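3-phytase (Klebsiella pneumoniae, PDB 2WNH) probably hydrolyses phytate (inositol hexakisphosphate), releasing phosphate, as a histidine acid phosphatase. Local coordinates at residues Ala148-Lys153 against Thr199-Leu204; Gly155-Arg160 against Tyr249-Asp254; Asn209-Leu214 against Pro243-Asn248. The protein carries 3 engineered substitutions. All coordinates share one frame; numbering follows the deposited sequence.

Three contacts illustrate how a helical region is knitted together from a few shared elements. Contacts 1 and 2 are neighbours, their centres about 6 Å apart, and Lys153 ties them: its NZ lies 2.8 Å from Asp250 O, while its own O lies 2.9 Å from Arg160 NH2. Contacts 2 and 3 share helix 243-250; their centres lie about 13 Å apart, and Arg160 NH1 makes a salt bridge of 3.0 Å to Glu247 OE2. Leu204 packs on Leu244, Glu247 and Asn248, linking contact 1 to contact 3. A bound sodium ion lies about 5 Å from the Arg160 side chain. Contact 3 is tied to the family's RHGxRxP motif through the salt bridge of Glu212 with Arg24.

Contact 1 (Ala148-Lys153 against Thr199-Leu204)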
ATOM      1  N   ALA B 148     -40.221  42.164  10.878  1.00 21.32           N
ATOM      2  CA  ALA B 148     -40.162  43.209   9.872  1.00 21.00           C
ATOM      3  C   ALA B 148     -39.325  42.823   8.663  1.00 22.50           C
ATOM      4  O   ALA B 148     -39.743  42.993   7.515  1.00 21.75           O
ATOM      5  CB  ALA B 148     -39.602  44.498  10.502  1.00 22.36           C
ATOM      6  N   ALA B 149     -38.117  42.327   8.942  1.00 22.39           N
ATOM      7  CA  ALA B 149     -37.164  41.921   7.902  1.00 21.75           C
ATOM      8  C   ALA B 149     -37.698  40.842   6.963  1.00 20.39           C
ATOM      9  O   ALA B 149     -37.553  40.963   5.747  1.00 20.20           O
ATOM     10  CB  ALA B 149     -35.854  41.452   8.574  1.00 21.46           C
ATOM     11  N   VAL B 150     -38.278  39.784   7.531  1.00 20.83           N
ATOM     12  CA  VAL B 150     -38.866  38.692   6.742  1.00 21.20           C
ATOM     13  C   VAL B 150     -40.052  39.214   5.926  1.00 21.91           C
ATOM     14  O   VAL B 150     -40.160  38.938   4.733  1.00 21.71           O
ATOM     15  CB  VAL B 150     -39.278  37.480   7.643  1.00 21.07           C
ATOM     16  CG1 VAL B 150     -39.982  36.400   6.847  1.00 21.73           C
ATOM     17  CG2 VAL B 150     -38.045  36.892   8.341  1.00 22.04           C
ATOM     18  N   LYS B 151     -40.912  40.005   6.560  1.00 23.03           N
ATOM     19  CA  LYS B 151     -42.074  40.553   5.840  1.00 24.64           C
ATOM     20  C   LYS B 151     -41.663  41.453   4.683  1.00 25.33           C
ATOM     21  O   LYS B 151     -42.249  41.390   3.594  1.00 26.79           O
ATOM     22  CB  LYS B 151     -43.004  41.291   6.802  1.00 24.64           C
ATOM     23  CG  LYS B 151     -43.826  40.359   7.655  1.00 24.34           C
ATOM     24  CD  LYS B 151     -44.568  41.136   8.743  1.00 29.99           C
ATOM     25  CE  LYS B 151     -45.649  42.028   8.145  1.00 32.96           C
ATOM     26  NZ  LYS B 151     -46.548  42.582   9.206  1.00 34.57           N
ATOM     27  N   GLU B 152     -40.632  42.269   4.906  1.00 26.46           N
ATOM     28  CA  GLU B 152     -40.123  43.177   3.877  1.00 27.11           C
ATOM     29  C   GLU B 152     -39.635  42.435   2.653  1.00 27.51           C
ATOM     30  O   GLU B 152     -40.005  42.755   1.518  1.00 27.20           O
ATOM     31  CB  GLU B 152     -39.001  44.058   4.430  1.00 27.85           C
ATOM     32  CG  GLU B 152     -38.545  45.145   3.459  1.00 34.17           C
ATOM     33  CD  GLU B 152     -39.678  46.101   3.069  1.00 42.31           C
ATOM     34  OE1 GLU B 152     -40.341  46.661   3.978  1.00 44.70           O
ATOM     35  OE2 GLU B 152     -39.910  46.292   1.851  1.00 46.36           O
ATOM     36  N   LYS B 153     -38.817  41.415   2.888  1.00 26.51           N
ATOM     37  CA  LYS B 153     -38.292  40.616   1.807  1.00 26.34           C
ATOM     38  C   LYS B 153     -39.359  39.747   1.154  1.00 24.94           C
ATOM     39  O   LYS B 153     -39.367  39.632  -0.064  1.00 26.80           O
ATOM     40  CB  LYS B 153     -37.134  39.756   2.294  1.00 25.95           C
ATOM     41  CG  LYS B 153     -36.318  39.206   1.155  1.00 28.79           C
ATOM     42  CD  LYS B 153     -35.063  38.512   1.656  1.00 26.35           C
ATOM     43  CE  LYS B 153     -34.242  38.061   0.472  1.00 26.82           C
ATOM     44  NZ  LYS B 153     -33.034  37.304   0.908  1.00 22.97           N
ATOM     45  N   THR B 199     -38.937  33.071  13.313  1.00 32.27           N
ATOM     46  CA  THR B 199     -39.842  33.544  12.272  1.00 30.35           C
ATOM     47  C   THR B 199     -39.803  32.621  11.067  1.00 30.56           C
ATOM     48  O   THR B 199     -38.764  32.487  10.410  1.00 31.71           O
ATOM     49  CB  THR B 199     -39.457  34.960  11.813  1.00 30.69           C
ATOM     50  OG1 THR B 199     -39.317  35.809  12.951  1.00 27.16           O
ATOM     51  CG2 THR B 199     -40.500  35.544  10.882  1.00 29.11           C
ATOM     52  N   THR B 200     -40.934  31.989  10.773  1.00 28.84           N
ATOM     53  CA  THR B 200     -41.030  31.054   9.650  1.00 28.59           C
ATOM     54  C   THR B 200     -42.227  31.422   8.769  1.00 28.51           C
ATOM     55  O   THR B 200     -43.094  32.198   9.190  1.00 29.17           O
ATOM     56  CB  THR B 200     -41.183  29.606  10.155  1.00 27.98           C
ATOM     57  OG1 THR B 200     -42.350  29.522  10.979  1.00 28.73           O
ATOM     58  CG2 THR B 200     -39.962  29.191  10.974  1.00 28.03           C
ATOM     59  N   ILE B 201     -42.265  30.870   7.556  1.00 27.11           N
ATOM     60  CA  ILE B 201     -43.384  31.053   6.629  1.00 26.40           C
ATOM     61  C   ILE B 201     -44.247  29.793   6.671  1.00 26.81           C
ATOM     62  O   ILE B 201     -43.761  28.684   6.427  1.00 24.84           O
ATOM     63  CB  ILE B 201     -42.906  31.289   5.170  1.00 25.48           C
ATOM     64  CG1 ILE B 201     -41.804  32.366   5.074  1.00 27.48           C
ATOM     65  CG2 ILE B 201     -44.088  31.508   4.221  1.00 26.94           C
ATOM     66  CD1 ILE B 201     -42.234  33.784   5.277  1.00 26.50           C
ATOM     67  N   SER B 202     -45.531  29.945   6.993  1.00 26.97           N
ATOM     68  CA  SER B 202     -46.402  28.772   7.044  1.00 26.53           C
ATOM     69  C   SER B 202     -46.505  28.159   5.653  1.00 26.06           C
ATOM     70  O   SER B 202     -46.446  28.866   4.635  1.00 24.72           O
ATOM     71  CB  SER B 202     -47.790  29.140   7.589  1.00 26.74           C
ATOM     72  OG  SER B 202     -48.448  29.963   6.651  1.00 27.84           O
ATOM     73  N   GLY B 203     -46.646  26.834   5.606  1.00 26.13           N
ATOM     74  CA  GLY B 203     -46.726  26.126   4.333  1.00 25.87           C
ATOM     75  C   GLY B 203     -45.339  25.885   3.719  1.00 26.09           C
ATOM     76  O   GLY B 203     -44.857  24.741   3.678  1.00 25.36           O
ATOM     77  N   LEU B 204     -44.723  26.971   3.247  1.00 24.21           N
ATOM     78  CA  LEU B 204     -43.409  26.943   2.609  1.00 24.80           C
ATOM     79  C   LEU B 204     -42.332  26.303   3.486  1.00 24.17           C
ATOM     80  O   LEU B 204     -41.562  25.465   3.004  1.00 25.21           O
ATOM     81  CB  LEU B 204     -42.970  28.360   2.223  1.00 24.68           C
ATOM     82  CG  LEU B 204     -41.563  28.515   1.616  1.00 25.74           C
ATOM     83  CD1 LEU B 204     -41.409  27.667   0.363  1.00 27.09           C
ATOM     84  CD2 LEU B 204     -41.283  29.948   1.276  1.00 24.63           C
TER
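Val150 meets both Thr199 and Ile201, a compact case of one branched side chain filling the angle between two residues of a strand. The close-packed part is entirely aliphatic. With CG1 anti to the backbone N (chi1 176°), the two methyls of Val150 divide the work: CG2 comes tip to tip with Thr199 CG2 at 3.8 Å, and CG1 approaches Ile201 CD1, also at 3.8 Å. Thr199 CG2 also lies 4.0 Å from Val150 CB, so this methyl rests against the branch point as well. Ile201 behaves differently from Thr199, for it slides past the valine and touches it through the end of its longer branch. No hydrogen bond joins the two segments. The threonine splits its roles, its methyl serving the apolar patch while OG1 is hydrogen-bonded to Gln146 and Gln193. The loose side is quickly reached: Ala148, Lys151 and Glu152 are exposed on the helix, and the CB of Thr200 points away from it. Strand 199-201 pairs antiparallel with strand 191-193 in a small two-stranded sheet, and helix 143-154 lies against it; Val191 is touched by Lys151 from the helix and by Thr199 and Ile201 of its own sheet.

Contact 2 (Gly155-Arg160 against Tyr249-Asp254)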
ATOM      1  N   GLY B 155     -42.676  40.192   0.878  1.00 27.31           N
ATOM      2  CA  GLY B 155     -43.630  40.952   0.058  1.00 28.76           C
ATOM      3  C   GLY B 155     -44.952  40.214  -0.045  1.00 29.05           C
ATOM      4  O   GLY B 155     -45.470  39.721   0.957  1.00 29.95           O
ATOM      5  N   ASP B 156     -45.483  40.102  -1.257  1.00 30.67           N
ATOM      6  CA  ASP B 156     -46.756  39.408  -1.476  1.00 31.86           C
ATOM      7  C   ASP B 156     -46.585  37.883  -1.483  1.00 30.56           C
ATOM      8  O   ASP B 156     -46.154  37.331  -2.484  1.00 32.00           O
ATOM      9  CB  ASP B 156     -47.374  39.875  -2.808  1.00 32.79           C
ATOM     10  CG  ASP B 156     -48.829  39.448  -2.975  1.00 36.83           C
ATOM     11  OD1 ASP B 156     -49.284  38.463  -2.345  1.00 36.61           O
ATOM     12  OD2 ASP B 156     -49.529  40.120  -3.761  1.00 41.35           O
ATOM     13  N   LEU B 157     -46.941  37.218  -0.383  1.00 30.14           N
ATOM     14  CA  LEU B 157     -46.753  35.759  -0.246  1.00 29.49           C
ATOM     15  C   LEU B 157     -47.705  34.916  -1.117  1.00 31.05           C
ATOM     16  O   LEU B 157     -47.340  33.824  -1.587  1.00 30.05           O
ATOM     17  CB  LEU B 157     -46.807  35.320   1.224  1.00 29.39           C
ATOM     18  CG  LEU B 157     -45.541  35.561   2.078  1.00 27.72           C
ATOM     19  CD1 LEU B 157     -45.833  35.384   3.542  1.00 26.64           C
ATOM     20  CD2 LEU B 157     -44.389  34.625   1.646  1.00 28.00           C
ATOM     21  N   ALA B 158     -48.922  35.426  -1.335  1.00 31.52           N
ATOM     22  CA  ALA B 158     -49.860  34.797  -2.271  1.00 31.09           C
ATOM     23  C   ALA B 158     -49.272  34.733  -3.671  1.00 30.77           C
ATOM     24  O   ALA B 158     -49.434  33.727  -4.371  1.00 30.31           O
ATOM     25  CB  ALA B 158     -51.195  35.563  -2.300  1.00 32.03           C
ATOM     26  N   GLN B 159     -48.608  35.811  -4.086  1.00 30.96           N
ATOM     27  CA  GLN B 159     -47.979  35.875  -5.396  1.00 32.56           C
ATOM     28  C   GLN B 159     -46.777  34.913  -5.498  1.00 32.37           C
ATOM     29  O   GLN B 159     -46.573  34.272  -6.533  1.00 31.76           O
ATOM     30  CB  GLN B 159     -47.550  37.307  -5.699  1.00 34.19           C
ATOM     31  CG  GLN B 159     -47.144  37.569  -7.135  1.00 39.31           C
ATOM     32  CD  GLN B 159     -47.036  39.062  -7.451  1.00 46.64           C
ATOM     33  OE1 GLN B 159     -46.210  39.475  -8.270  1.00 50.76           O
ATOM     34  NE2 GLN B 159     -47.869  39.877  -6.799  1.00 48.08           N
ATOM     35  N   ARG B 160     -45.985  34.826  -4.425  1.00 31.44           N
ATOM     36  CA  ARG B 160     -44.867  33.869  -4.378  1.00 30.32           C
ATOM     37  C   ARG B 160     -45.382  32.419  -4.481  1.00 29.27           C
ATOM     38  O   ARG B 160     -44.809  31.601  -5.211  1.00 29.07           O
ATOM     39  CB  ARG B 160     -44.034  34.050  -3.100  1.00 29.23           C
ATOM     40  CG  ARG B 160     -43.106  35.269  -3.069  1.00 29.07           C
ATOM     41  CD  ARG B 160     -42.236  35.230  -1.799  1.00 24.34           C
ATOM     42  NE  ARG B 160     -41.299  36.353  -1.687  1.00 27.65           N
ATOM     43  CZ  ARG B 160     -40.052  36.363  -2.171  1.00 28.23           C
ATOM     44  NH1 ARG B 160     -39.561  35.315  -2.838  1.00 27.01           N
ATOM     45  NH2 ARG B 160     -39.286  37.436  -1.997  1.00 25.75           N
ATOM     46  N   TYR B 249     -35.043  29.435   1.981  1.00 19.78           N
ATOM     47  CA  TYR B 249     -33.779  30.075   2.355  1.00 20.79           C
ATOM     48  C   TYR B 249     -33.789  31.595   2.127  1.00 20.34           C
ATOM     49  O   TYR B 249     -33.385  32.351   3.010  1.00 19.07           O
ATOM     50  CB  TYR B 249     -32.581  29.425   1.635  1.00 21.41           C
ATOM     51  CG  TYR B 249     -32.000  28.301   2.448  1.00 24.28           C
ATOM     52  CD1 TYR B 249     -32.697  27.111   2.613  1.00 26.28           C
ATOM     53  CD2 TYR B 249     -30.783  28.450   3.096  1.00 26.34           C
ATOM     54  CE1 TYR B 249     -32.181  26.075   3.389  1.00 30.79           C
ATOM     55  CE2 TYR B 249     -30.255  27.419   3.878  1.00 29.55           C
ATOM     56  CZ  TYR B 249     -30.958  26.249   4.023  1.00 28.74           C
ATOM     57  OH  TYR B 249     -30.440  25.236   4.783  1.00 33.10           O
ATOM     58  N   ASP B 250     -34.232  32.035   0.951  1.00 19.61           N
ATOM     59  CA  ASP B 250     -34.307  33.468   0.658  1.00 20.62           C
ATOM     60  C   ASP B 250     -35.014  34.211   1.785  1.00 20.43           C
ATOM     61  O   ASP B 250     -34.641  35.334   2.112  1.00 20.91           O
ATOM     62  CB  ASP B 250     -35.046  33.735  -0.651  1.00 20.13           C
ATOM     63  CG  ASP B 250     -34.246  33.368  -1.880  1.00 23.55           C
ATOM     64  OD1 ASP B 250     -32.993  33.199  -1.803  1.00 20.62           O
ATOM     65  OD2 ASP B 250     -34.889  33.246  -2.958  1.00 24.25           O
ATOM     66  N   LEU B 251     -36.005  33.563   2.401  1.00 20.18           N
ATOM     67  CA  LEU B 251     -36.909  34.225   3.353  1.00 20.10           C
ATOM     68  C   LEU B 251     -36.636  33.853   4.794  1.00 21.14           C
ATOM     69  O   LEU B 251     -37.416  34.187   5.677  1.00 20.96           O
ATOM     70  CB  LEU B 251     -38.383  33.928   2.991  1.00 20.08           C
ATOM     71  CG  LEU B 251     -38.840  34.360   1.603  1.00 21.32           C
ATOM     72  CD1 LEU B 251     -40.331  34.021   1.379  1.00 23.59           C
ATOM     73  CD2 LEU B 251     -38.558  35.845   1.348  1.00 23.69           C
ATOM     74  N   SER B 252     -35.517  33.160   5.041  1.00 19.98           N
ATOM     75  CA  SER B 252     -35.109  32.846   6.404  1.00 19.77           C
ATOM     76  C   SER B 252     -33.631  33.171   6.635  1.00 20.55           C
ATOM     77  O   SER B 252     -33.276  34.302   6.971  1.00 21.32           O
ATOM     78  CB  SER B 252     -35.449  31.392   6.787  1.00 19.58           C
ATOM     79  OG  SER B 252     -34.850  30.438   5.900  1.00 20.34           O
ATOM     80  N   ASN B 253     -32.761  32.179   6.441  1.00 20.09           N
ATOM     81  CA  ASN B 253     -31.323  32.375   6.673  1.00 21.04           C
ATOM     82  C   ASN B 253     -30.653  33.435   5.815  1.00 19.74           C
ATOM     83  O   ASN B 253     -29.633  33.998   6.220  1.00 20.48           O
ATOM     84  CB  ASN B 253     -30.593  31.049   6.476  1.00 22.43           C
ATOM     85  CG  ASN B 253     -31.238  29.930   7.233  1.00 26.84           C
ATOM     86  OD1 ASN B 253     -31.542  30.068   8.404  1.00 28.82           O
ATOM     87  ND2 ASN B 253     -31.451  28.814   6.566  1.00 33.50           N
ATOM     88  N   ASP B 254     -31.188  33.689   4.629  1.00 18.21           N
ATOM     89  CA  ASP B 254     -30.567  34.623   3.701  1.00 18.28           C
ATOM     90  C   ASP B 254     -31.159  36.042   3.788  1.00 17.80           C
ATOM     91  O   ASP B 254     -30.881  36.880   2.944  1.00 17.87           O
ATOM     92  CB  ASP B 254     -30.618  34.071   2.276  1.00 18.69           C
ATOM     93  CG  ASP B 254     -29.759  32.818   2.112  1.00 21.96           C
ATOM     94  OD1 ASP B 254     -28.671  32.734   2.744  1.00 21.24           O
ATOM     95  OD2 ASP B 254     -30.158  31.909   1.361  1.00 24.33           O
TER
HETATM   96  O   HOH W   1     -36.819  35.140  -3.570  1.00 29.86           O
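Leu157 and Arg160 both rest on Leu251, the residue at which the chain leaves helix 243-250. Followed in sequence, the first segment begins with Gly155, whose positive phi ends helix 143-154. Asp156 is the N-cap of the next helix: its OD1 accepts from Gln159 N at 3.2 Å, met from well above the carboxylate plane. Leu157 then sends CD2 past the other leucine, 4.1 Å from Leu251 CD1. A helical turn later comes Arg160, extended from CG to NE, which carries most of the contact. Its CD packs 3.9 Å from Leu251 CD1, and one face of the guanidinium is covered by Leu251 CD2, which lies 3.8 Å from NH2 and offset toward the rim. At the guanidinium edge, NH1 donates to a water at 2.8 Å, which in turn donates to Asp250 OD2 at 2.8 Å. NE bonds to Ala154 O, and the other N-H groups turn to Lys153 and Glu247 OE2. An arginine thus offers a face to a leucine while its rim is taken up by polar partners, which should fix its rotation; the water bridges it to Asp250, whose OD2 also pairs with Arg312, and the two opposite charges, not in contact, probably still attract.

Contact 3 (Asn209-Leu214 against Pro243-Asn248); sequences NMVETL and PLLTEN
Val211 and Leu245 meet where two helices of the predominantly helical domain of this histidine acid phosphatase cross, 204-219 with 243-250. It is a worked example of helix-helix packing: the segment axes approach to 8.9 Å at a signed crossing angle of -129°, and the pair of CA atoms closest across the interface is that of Val211 and Leu245. Rotamers refine which atoms meet. Val211 holds CG1 anti to its own nitrogen (chi1 168°), which spreads its two methyls over successive residues of the partner helix. CG1 lies 4.2 Å from Leu245 CB, whereas CG2 faces Leu244 CB at 4.3 Å. The valine therefore meets the stems of both leucines. Leu245 reaches onward with its methyls, its CG likewise anti to the nitrogen, until CD2 runs up against a carboxylate. Glu212 leaves its helix at an angle to the partner, but a bend at chi2 (67°) brings its end nearer, so that OE1 comes obliquely against the leucine. This acid is buried, and its charge is presumably balanced by two arginines: OE1 pairs with Arg215, one turn further along the same helix, and OE2 with Arg24, part of the RHGxRxP signature that marks the family. The salt bridge is consistent with Glu212 positioning Arg24, while Leu245 CD2 packs against OE1, the oxygen that also pairs with Arg215. On the flank of helix 204-219, Thr213 OG1 donates to Asn209 O at 2.8 Å; that carbonyl also accepts from Thr213 N, the two donors arriving from opposite faces of its plane. Helix 165-175 adds Thr167 and Leu171 beside Leu244. The shortest approach across the helices is between a methyl and a carboxylate oxygen, Leu245 CD2 standing 3.2 Å from Glu212 OE1.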
ATOM      1  N   ASN B 209     -38.775  21.585   4.442  1.00 20.97           N
ATOM      2  CA  ASN B 209     -38.403  20.409   5.240  1.00 22.06           C
ATOM      3  C   ASN B 209     -38.599  19.121   4.429  1.00 21.78           C
ATOM      4  O   ASN B 209     -37.794  18.188   4.514  1.00 21.63           O
ATOM      5  CB  ASN B 209     -39.281  20.254   6.506  1.00 22.71           C
ATOM      6  CG  ASN B 209     -39.029  21.302   7.578  1.00 27.25           C
ATOM      7  OD1 ASN B 209     -39.923  21.566   8.406  1.00 32.14           O
ATOM      8  ND2 ASN B 209     -37.826  21.882   7.606  1.00 25.28           N
ATOM      9  N   MET B 210     -39.709  19.049   3.686  1.00 20.71           N
ATOM     10  CA  MET B 210     -40.001  17.862   2.876  1.00 20.46           C
ATOM     11  C   MET B 210     -38.981  17.680   1.750  1.00 19.26           C
ATOM     12  O   MET B 210     -38.472  16.585   1.551  1.00 18.69           O
ATOM     13  CB  MET B 210     -41.427  17.929   2.310  1.00 21.10           C
ATOM     14  CG  MET B 210     -42.496  17.719   3.354  1.00 24.07           C
ATOM     15  SD  MET B 210     -44.133  17.873   2.569  1.00 31.62           S
ATOM     16  CE  MET B 210     -44.476  19.566   2.882  1.00 32.77           C
ATOM     17  N   VAL B 211     -38.701  18.756   1.015  1.00 17.81           N
ATOM     18  CA  VAL B 211     -37.733  18.741  -0.087  1.00 19.15           C
ATOM     19  C   VAL B 211     -36.317  18.379   0.393  1.00 18.57           C
ATOM     20  O   VAL B 211     -35.656  17.564  -0.233  1.00 17.95           O
ATOM     21  CB  VAL B 211     -37.749  20.077  -0.851  1.00 19.36           C
ATOM     22  CG1 VAL B 211     -36.556  20.194  -1.820  1.00 20.20           C
ATOM     23  CG2 VAL B 211     -39.079  20.219  -1.599  1.00 17.86           C
ATOM     24  N   GLU B 212     -35.873  18.962   1.500  1.00 18.46           N
ATOM     25  CA  GLU B 212     -34.576  18.554   2.095  1.00 17.59           C
ATOM     26  C   GLU B 212     -34.545  17.057   2.423  1.00 18.94           C
ATOM     27  O   GLU B 212     -33.566  16.371   2.105  1.00 17.54           O
ATOM     28  CB  GLU B 212     -34.263  19.375   3.340  1.00 17.38           C
ATOM     29  CG  GLU B 212     -32.853  19.110   3.939  1.00 20.31           C
ATOM     30  CD  GLU B 212     -31.695  19.567   3.045  1.00 22.18           C
ATOM     31  OE1 GLU B 212     -31.828  20.568   2.300  1.00 24.62           O
ATOM     32  OE2 GLU B 212     -30.613  18.926   3.117  1.00 25.87           O
ATOM     33  N   THR B 213     -35.609  16.557   3.045  1.00 19.06           N
ATOM     34  CA  THR B 213     -35.695  15.125   3.384  1.00 18.58           C
ATOM     35  C   THR B 213     -35.603  14.228   2.131  1.00 18.88           C
ATOM     36  O   THR B 213     -34.905  13.196   2.142  1.00 18.35           O
ATOM     37  CB  THR B 213     -36.983  14.818   4.185  1.00 19.13           C
ATOM     38  OG1 THR B 213     -37.029  15.650   5.357  1.00 20.07           O
ATOM     39  CG2 THR B 213     -37.043  13.339   4.588  1.00 18.78           C
ATOM     40  N   LEU B 214     -36.304  14.616   1.069  1.00 17.59           N
ATOM     41  CA  LEU B 214     -36.239  13.865  -0.186  1.00 17.70           C
ATOM     42  C   LEU B 214     -34.841  13.943  -0.795  1.00 17.52           C
ATOM     43  O   LEU B 214     -34.306  12.928  -1.241  1.00 16.52           O
ATOM     44  CB  LEU B 214     -37.317  14.347  -1.167  1.00 18.17           C
ATOM     45  CG  LEU B 214     -38.754  14.138  -0.657  1.00 20.88           C
ATOM     46  CD1 LEU B 214     -39.706  14.811  -1.623  1.00 20.54           C
ATOM     47  CD2 LEU B 214     -39.124  12.666  -0.506  1.00 22.20           C
ATOM     48  N   PRO B 243     -36.355  24.383  -5.982  1.00 22.40           N
ATOM     49  CA  PRO B 243     -36.808  25.780  -5.969  1.00 21.99           C
ATOM     50  C   PRO B 243     -37.546  26.173  -4.670  1.00 21.65           C
ATOM     51  O   PRO B 243     -37.443  27.311  -4.202  1.00 21.63           O
ATOM     52  CB  PRO B 243     -37.662  26.042  -7.202  1.00 22.53           C
ATOM     53  N   LEU B 244     -38.278  25.237  -4.069  1.00 20.50           N
ATOM     54  CA  LEU B 244     -38.951  25.502  -2.796  1.00 20.86           C
ATOM     55  C   LEU B 244     -37.960  25.710  -1.652  1.00 20.79           C
ATOM     56  O   LEU B 244     -38.199  26.480  -0.726  1.00 20.96           O
ATOM     57  CB  LEU B 244     -39.917  24.364  -2.453  1.00 20.34           C
ATOM     58  CG  LEU B 244     -41.240  24.380  -3.230  1.00 22.91           C
ATOM     59  CD1 LEU B 244     -41.999  23.058  -3.039  1.00 24.78           C
ATOM     60  CD2 LEU B 244     -42.081  25.550  -2.761  1.00 26.93           C
ATOM     61  N   LEU B 245     -36.846  24.991  -1.712  1.00 20.68           N
ATOM     62  CA  LEU B 245     -35.853  25.084  -0.662  1.00 20.14           C
ATOM     63  C   LEU B 245     -35.120  26.423  -0.784  1.00 20.07           C
ATOM     64  O   LEU B 245     -34.913  27.097   0.209  1.00 21.53           O
ATOM     65  CB  LEU B 245     -34.914  23.873  -0.751  1.00 20.56           C
ATOM     66  CG  LEU B 245     -33.965  23.578   0.409  1.00 22.24           C
ATOM     67  CD1 LEU B 245     -34.675  23.395   1.732  1.00 23.32           C
ATOM     68  CD2 LEU B 245     -33.177  22.300   0.014  1.00 20.74           C
ATOM     69  N   THR B 246     -34.771  26.806  -2.009  1.00 19.68           N
ATOM     70  CA  THR B 246     -34.186  28.109  -2.302  1.00 19.72           C
ATOM     71  C   THR B 246     -35.114  29.221  -1.827  1.00 20.52           C
ATOM     72  O   THR B 246     -34.670  30.178  -1.196  1.00 20.31           O
ATOM     73  CB  THR B 246     -33.873  28.280  -3.806  1.00 20.20           C
ATOM     74  OG1 THR B 246     -32.821  27.379  -4.190  1.00 21.97           O
ATOM     75  CG2 THR B 246     -33.443  29.706  -4.130  1.00 20.94           C
ATOM     76  N   GLU B 247     -36.401  29.093  -2.135  1.00 20.87           N
ATOM     77  CA  GLU B 247     -37.367  30.125  -1.716  1.00 20.92           C
ATOM     78  C   GLU B 247     -37.392  30.272  -0.184  1.00 19.90           C
ATOM     79  O   GLU B 247     -37.345  31.403   0.350  1.00 19.15           O
ATOM     80  CB  GLU B 247     -38.757  29.794  -2.280  1.00 20.86           C
ATOM     81  CG  GLU B 247     -39.816  30.888  -2.029  1.00 23.69           C
ATOM     82  CD  GLU B 247     -39.893  31.931  -3.134  1.00 25.78           C
ATOM     83  OE1 GLU B 247     -38.949  32.058  -3.937  1.00 24.83           O
ATOM     84  OE2 GLU B 247     -40.927  32.644  -3.202  1.00 26.24           O
ATOM     85  N   ASN B 248     -37.457  29.145   0.533  1.00 19.96           N
ATOM     86  CA  ASN B 248     -37.462  29.204   1.991  1.00 19.44           C
ATOM     87  C   ASN B 248     -36.184  29.815   2.549  1.00 20.32           C
ATOM     88  O   ASN B 248     -36.230  30.610   3.479  1.00 19.59           O
ATOM     89  CB  ASN B 248     -37.707  27.829   2.619  1.00 19.73           C
ATOM     90  CG  ASN B 248     -38.092  27.916   4.094  1.00 22.00           C
ATOM     91  OD1 ASN B 248     -37.465  27.300   4.962  1.00 26.14           O
ATOM     92  ND2 ASN B 248     -39.128  28.686   4.384  1.00 18.63           N
TER